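Aminopeptidase N family protein (Idiomarina loihiensis L2TR, PDB 4FGM) probably acts as a zinc-dependent aminopeptidase of the M61 family, removing residues from the amino end of peptides. Local coordinates at residues C112-E116 against G117-L121; L391-Q394 against S395-L399. One frame throughout, in Å; residues are numbered along the deposited sequence.

Contact 1: C112-E116 against G117-L121; sequences CLAVE and GQTDL
V115 and Q118 are the first and last residues of a type II beta turn, and their side chains touch. CG of Q118 lies anti to the carbonyl carbon (chi1 -58°), and the chain beyond it is extended; it runs at a slant to the V115 side chain, bringing Q118 NE2 within 3.5 Å of V115 CG1. Q118 N closes the turn, donating to V115 O at 3.0 Å. G117 holds the third turn position with positive phi, where a beta carbon would collide with E116 O. E116 is bent at chi2 (65°), turning its carboxylate back toward the amide of G117: G117 N donates to a water at 3.2 Å, which donates weakly to E116 OE2, while OE1 forms a salt bridge with R71. T119 OG1 rests 3.9 Å from A114 CB. Because Q118 NE2 also donates to Q24 O, replacement by alanine would probably leave that carbonyl without its amide donor and remove its packing on V115 CG1. The turn leads from strand 114-115 toward strand 123-127. Its chemistry is mixed: polar ends are tied to neighbouring elements, whereas buried T119 OG1 lacks a partner in the model and is probably poorly compensated, unless by an unmodelled water.

Contact 2: L391-Q394 against S395-L399; sequences LRLQ and SDHKL
S395 and L391 meet where helix 378-394 runs out, in a pattern consistent with a Schellman motif followed by a type I' turn from S395 to K398. The serine hydroxyl works both as donor and acceptor. With OG between the backbone N and the carbonyl carbon (chi1 65°), it points back to the helix and donates to L391 O at 2.6 Å; the same oxygen takes a weak, strongly bent second bond from S395 N. As acceptor, S395 OG receives L399 N at 2.8 Å (N-H...O 151°), and K398 N only weakly at 3.2 Å. K398 N also bonds S395 O at 3.1 Å, closing the turn. The motif's own pair is H397 N to R392 O, straight but modelled too short to be trusted, and D396 N to L393 O, weak at 3.4 Å; D396 and H397 both have positive phi. R392 O also takes a weak bond from S395 N. R392 NE forms a salt bridge with D388, and Q394 OE1 accepts from D435 N. Apolar packing joins L391 CG to L399 CD2 at 3.9 Å, and both leucines touch V404 of helix 401-413. At the H397 ring edge, R392 CB lies near the ring plane, 3.6 Å from ND1.

Overall arrangement
Contacts 1 and 2 are separate turns, their centres 48 Å and nearest atoms about 36 Å apart, and they share no secondary-structure element. Neither is fully core: both are partly buried, lie 28 and 31 Å from the chain centre, and sit away from the zinc and maleic acid sites. Contact 1 leaves a short strand of the M61 N-terminal domain, and E116 and Q118 find polar partners on a nearby strand and loop. Contact 2 ends a helix and leads to helix 401-413, with backbone bonds of the helix end and a serine hydroxyl meeting much of its polar need internally. The hydroxyls differ accordingly: that of T119 is buried without a partner, that of S395 multiply bonded.

Contact 1: C112-E116 against G117-L121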
ATOM      1  N   CYS A 112       0.245   5.300 -21.908  1.00 44.10           N
ATOM      2  CA  CYS A 112      -0.085   6.526 -22.626  1.00 38.03           C
ATOM      3  C   CYS A 112       0.810   7.744 -22.492  1.00 40.01           C
ATOM      4  O   CYS A 112       0.794   8.421 -21.460  1.00 38.17           O
ATOM      5  CB  CYS A 112      -1.507   6.939 -22.250  1.00 33.51           C
ATOM      6  SG  CYS A 112      -2.706   5.655 -22.562  1.00 41.76           S
ATOM      7  N   LEU A 113       1.561   8.047 -23.545  1.00 35.53           N
ATOM      8  CA  LEU A 113       2.420   9.228 -23.531  1.00 39.07           C
ATOM      9  C   LEU A 113       1.557  10.486 -23.425  1.00 44.38           C
ATOM     10  O   LEU A 113       0.492  10.576 -24.032  1.00 35.96           O
ATOM     11  CB  LEU A 113       3.251   9.308 -24.811  1.00 39.58           C
ATOM     12  CG  LEU A 113       4.362   8.276 -24.986  1.00 42.68           C
ATOM     13  CD1 LEU A 113       5.005   8.463 -26.348  1.00 42.55           C
ATOM     14  CD2 LEU A 113       5.396   8.435 -23.879  1.00 30.39           C
ATOM     15  N   ALA A 114       2.013  11.451 -22.638  1.00 43.53           N
ATOM     16  CA  ALA A 114       1.284  12.705 -22.478  1.00 41.20           C
ATOM     17  C   ALA A 114       1.742  13.675 -23.568  1.00 42.79           C
ATOM     18  O   ALA A 114       2.919  13.690 -23.938  1.00 44.13           O
ATOM     19  CB  ALA A 114       1.562  13.300 -21.105  1.00 35.11           C
ATOM     20  N   VAL A 115       0.809  14.465 -24.096  1.00 40.74           N
ATOM     21  CA  VAL A 115       1.134  15.455 -25.126  1.00 42.07           C
ATOM     22  C   VAL A 115       1.441  16.778 -24.432  1.00 40.22           C
ATOM     23  O   VAL A 115       0.547  17.413 -23.866  1.00 46.25           O
ATOM     24  CB  VAL A 115      -0.049  15.665 -26.113  1.00 47.23           C
ATOM     25  CG1 VAL A 115       0.335  16.690 -27.174  1.00 43.65           C
ATOM     26  CG2 VAL A 115      -0.425  14.342 -26.774  1.00 45.49           C
ATOM     27  N   GLU A 116       2.708  17.181 -24.465  1.00 43.38           N
ATOM     28  CA  GLU A 116       3.150  18.424 -23.824  1.00 45.93           C
ATOM     29  C   GLU A 116       2.298  19.639 -24.176  1.00 49.48           C
ATOM     30  O   GLU A 116       2.071  19.936 -25.350  1.00 41.07           O
ATOM     31  CB  GLU A 116       4.604  18.718 -24.189  1.00 38.79           C
ATOM     32  CG  GLU A 116       5.182  19.954 -23.512  1.00 46.49           C
ATOM     33  CD  GLU A 116       5.275  19.820 -22.000  1.00 55.87           C
ATOM     34  OE1 GLU A 116       5.823  18.805 -21.522  1.00 52.52           O
ATOM     35  OE2 GLU A 116       4.809  20.732 -21.285  1.00 62.34           O
ATOM     36  N   GLY A 117       1.824  20.330 -23.144  1.00 52.41           N
ATOM     37  CA  GLY A 117       1.013  21.514 -23.351  1.00 49.93           C
ATOM     38  C   GLY A 117      -0.458  21.262 -23.624  1.00 53.38           C
ATOM     39  O   GLY A 117      -1.273  22.170 -23.499  1.00 56.71           O
ATOM     40  N   GLN A 118      -0.806  20.039 -24.005  1.00 53.93           N
ATOM     41  CA  GLN A 118      -2.201  19.710 -24.286  1.00 52.93           C
ATOM     42  C   GLN A 118      -2.678  18.667 -23.287  1.00 53.44           C
ATOM     43  O   GLN A 118      -3.615  17.914 -23.533  1.00 53.31           O
ATOM     44  CB  GLN A 118      -2.332  19.180 -25.711  1.00 46.70           C
ATOM     45  CG  GLN A 118      -1.846  20.155 -26.759  1.00 49.35           C
ATOM     46  CD  GLN A 118      -1.981  19.612 -28.161  1.00 51.67           C
ATOM     47  OE1 GLN A 118      -3.077  19.250 -28.595  1.00 56.79           O
ATOM     48  NE2 GLN A 118      -0.864  19.555 -28.886  1.00 49.91           N
ATOM     49  N   THR A 119      -2.018  18.663 -22.141  1.00 48.23           N
ATOM     50  CA  THR A 119      -2.291  17.729 -21.066  1.00 45.09           C
ATOM     51  C   THR A 119      -3.584  17.985 -20.272  1.00 48.07           C
ATOM     52  O   THR A 119      -4.075  17.086 -19.581  1.00 45.08           O
ATOM     53  CB  THR A 119      -1.052  17.685 -20.131  1.00 46.93           C
ATOM     54  OG1 THR A 119      -0.566  16.334 -20.051  1.00 46.59           O
ATOM     55  CG2 THR A 119      -1.375  18.251 -18.754  1.00 51.40           C
ATOM     56  N   ASP A 120      -4.141  19.192 -20.371  1.00 52.82           N
ATOM     57  CA  ASP A 120      -5.382  19.508 -19.656  1.00 54.33           C
ATOM     58  C   ASP A 120      -6.620  19.204 -20.496  1.00 50.69           C
ATOM     59  O   ASP A 120      -7.752  19.332 -20.023  1.00 48.86           O
ATOM     60  CB  ASP A 120      -5.416  20.978 -19.222  1.00 62.57           C
ATOM     61  CG  ASP A 120      -4.425  21.282 -18.108  1.00 71.99           C
ATOM     62  OD1 ASP A 120      -4.074  20.349 -17.350  1.00 72.80           O
ATOM     63  OD2 ASP A 120      -4.011  22.453 -17.981  1.00 68.80           O
ATOM     64  N   LEU A 121      -6.402  18.796 -21.740  1.00 45.64           N
ATOM     65  CA  LEU A 121      -7.504  18.468 -22.632  1.00 49.77           C
ATOM     66  C   LEU A 121      -7.985  17.035 -22.401  1.00 52.13           C
ATOM     67  O   LEU A 121      -7.247  16.190 -21.881  1.00 50.87           O
ATOM     68  CB  LEU A 121      -7.065  18.628 -24.088  1.00 46.77           C
ATOM     69  CG  LEU A 121      -6.555  20.023 -24.466  1.00 56.45           C
ATOM     70  CD1 LEU A 121      -6.054  20.020 -25.910  1.00 54.09           C
ATOM     71  CD2 LEU A 121      -7.672  21.041 -24.267  1.00 51.71           C
TER
HETATM   72  O   HOH W   1       2.232  19.040 -20.226  1.00 61.51           O

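Contact 2: L391-Q394 against S395-L399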
ATOM      1  N   LEU A 391      -8.893  12.922  21.733  1.00 63.39           N
ATOM      2  CA  LEU A 391     -10.040  13.741  21.370  1.00 61.70           C
ATOM      3  C   LEU A 391     -11.300  13.262  22.091  1.00 64.04           C
ATOM      4  O   LEU A 391     -12.159  14.062  22.456  1.00 65.76           O
ATOM      5  CB  LEU A 391     -10.259  13.691  19.852  1.00 59.36           C
ATOM      6  CG  LEU A 391      -9.666  14.800  18.974  1.00 60.71           C
ATOM      7  CD1 LEU A 391      -8.386  15.351  19.562  1.00 68.15           C
ATOM      8  CD2 LEU A 391      -9.424  14.240  17.587  1.00 60.48           C
ATOM      9  N   ARG A 392     -11.410  11.957  22.300  1.00 60.98           N
ATOM     10  CA  ARG A 392     -12.578  11.415  22.973  1.00 61.21           C
ATOM     11  C   ARG A 392     -12.619  11.833  24.436  1.00 66.63           C
ATOM     12  O   ARG A 392     -13.655  12.268  24.928  1.00 67.40           O
ATOM     13  CB  ARG A 392     -12.603   9.887  22.847  1.00 61.28           C
ATOM     14  CG  ARG A 392     -12.815   9.409  21.412  1.00 59.25           C
ATOM     15  CD  ARG A 392     -12.760   7.900  21.291  1.00 55.91           C
ATOM     16  NE  ARG A 392     -12.786   7.470  19.895  1.00 53.76           N
ATOM     17  CZ  ARG A 392     -13.696   6.645  19.380  1.00 57.67           C
ATOM     18  NH1 ARG A 392     -14.669   6.151  20.143  1.00 54.26           N
ATOM     19  NH2 ARG A 392     -13.630   6.302  18.102  1.00 54.39           N
ATOM     20  N   LEU A 393     -11.490  11.718  25.127  1.00 64.34           N
ATOM     21  CA  LEU A 393     -11.430  12.086  26.537  1.00 66.16           C
ATOM     22  C   LEU A 393     -11.604  13.595  26.739  1.00 64.48           C
ATOM     23  O   LEU A 393     -12.253  14.032  27.688  1.00 62.75           O
ATOM     24  CB  LEU A 393     -10.097  11.635  27.137  1.00 66.26           C
ATOM     25  CG  LEU A 393      -9.795  10.138  27.061  1.00 70.38           C
ATOM     26  CD1 LEU A 393      -8.381   9.880  27.549  1.00 66.80           C
ATOM     27  CD2 LEU A 393     -10.806   9.362  27.889  1.00 70.96           C
ATOM     28  N   GLN A 394     -11.028  14.380  25.834  1.00 62.15           N
ATOM     29  CA  GLN A 394     -11.093  15.834  25.912  1.00 62.62           C
ATOM     30  C   GLN A 394     -12.437  16.448  25.527  1.00 64.69           C
ATOM     31  O   GLN A 394     -12.684  17.624  25.798  1.00 65.40           O
ATOM     32  CB  GLN A 394      -9.987  16.449  25.049  1.00 55.28           C
ATOM     33  CG  GLN A 394      -8.607  16.390  25.676  1.00 59.40           C
ATOM     34  CD  GLN A 394      -7.541  17.001  24.785  1.00 66.50           C
ATOM     35  OE1 GLN A 394      -7.776  18.014  24.121  1.00 70.54           O
ATOM     36  NE2 GLN A 394      -6.357  16.399  24.777  1.00 64.12           N
ATOM     37  N   SER A 395     -13.296  15.658  24.893  1.00 65.18           N
ATOM     38  CA  SER A 395     -14.611  16.138  24.475  1.00 69.13           C
ATOM     39  C   SER A 395     -15.675  15.248  25.106  1.00 70.50           C
ATOM     40  O   SER A 395     -16.836  15.248  24.699  1.00 67.56           O
ATOM     41  CB  SER A 395     -14.737  16.082  22.948  1.00 70.91           C
ATOM     42  OG  SER A 395     -14.698  14.743  22.475  1.00 66.86           O
ATOM     43  N   ASP A 396     -15.258  14.497  26.117  1.00 74.66           N
ATOM     44  CA  ASP A 396     -16.133  13.572  26.812  1.00 76.76           C
ATOM     45  C   ASP A 396     -16.880  12.705  25.802  1.00 76.38           C
ATOM     46  O   ASP A 396     -18.105  12.591  25.829  1.00 76.23           O
ATOM     47  CB  ASP A 396     -17.109  14.320  27.722  1.00 86.21           C
ATOM     48  CG  ASP A 396     -17.595  13.459  28.872  1.00 97.93           C
ATOM     49  OD1 ASP A 396     -16.755  12.763  29.485  1.00 99.23           O
ATOM     50  OD2 ASP A 396     -18.807  13.480  29.171  1.00101.36           O
ATOM     51  N   HIS A 397     -16.099  12.120  24.897  1.00 71.88           N
ATOM     52  CA  HIS A 397     -16.574  11.213  23.861  1.00 67.26           C
ATOM     53  C   HIS A 397     -17.525  11.777  22.813  1.00 71.09           C
ATOM     54  O   HIS A 397     -18.277  11.032  22.188  1.00 71.50           O
ATOM     55  CB  HIS A 397     -17.187   9.991  24.534  1.00 66.43           C
ATOM     56  CG  HIS A 397     -16.308   9.401  25.590  1.00 75.44           C
ATOM     57  ND1 HIS A 397     -15.026   8.964  25.331  1.00 76.40           N
ATOM     58  CD2 HIS A 397     -16.505   9.218  26.916  1.00 79.34           C
ATOM     59  CE1 HIS A 397     -14.472   8.538  26.451  1.00 78.63           C
ATOM     60  NE2 HIS A 397     -15.348   8.681  27.429  1.00 80.95           N
ATOM     61  N   LYS A 398     -17.483  13.085  22.599  1.00 69.32           N
ATOM     62  CA  LYS A 398     -18.357  13.687  21.606  1.00 69.45           C
ATOM     63  C   LYS A 398     -17.656  13.875  20.271  1.00 63.85           C
ATOM     64  O   LYS A 398     -18.301  13.887  19.222  1.00 57.21           O
ATOM     65  CB  LYS A 398     -18.912  15.021  22.118  1.00 77.49           C
ATOM     66  CG  LYS A 398     -19.909  14.835  23.251  1.00 89.46           C
ATOM     67  CD  LYS A 398     -20.918  13.748  22.887  1.00 99.98           C
ATOM     68  CE  LYS A 398     -21.576  13.144  24.116  1.00105.33           C
ATOM     69  NZ  LYS A 398     -22.232  11.842  23.797  1.00103.78           N
ATOM     70  N   LEU A 399     -16.334  14.006  20.317  1.00 64.17           N
ATOM     71  CA  LEU A 399     -15.541  14.188  19.108  1.00 62.93           C
ATOM     72  C   LEU A 399     -14.598  13.006  18.915  1.00 64.63           C
ATOM     73  O   LEU A 399     -13.775  12.717  19.783  1.00 64.70           O
ATOM     74  CB  LEU A 399     -14.721  15.475  19.208  1.00 58.83           C
ATOM     75  CG  LEU A 399     -13.806  15.811  18.032  1.00 55.40           C
ATOM     76  CD1 LEU A 399     -14.647  16.248  16.844  1.00 51.78           C
ATOM     77  CD2 LEU A 399     -12.841  16.914  18.431  1.00 57.25           C
TER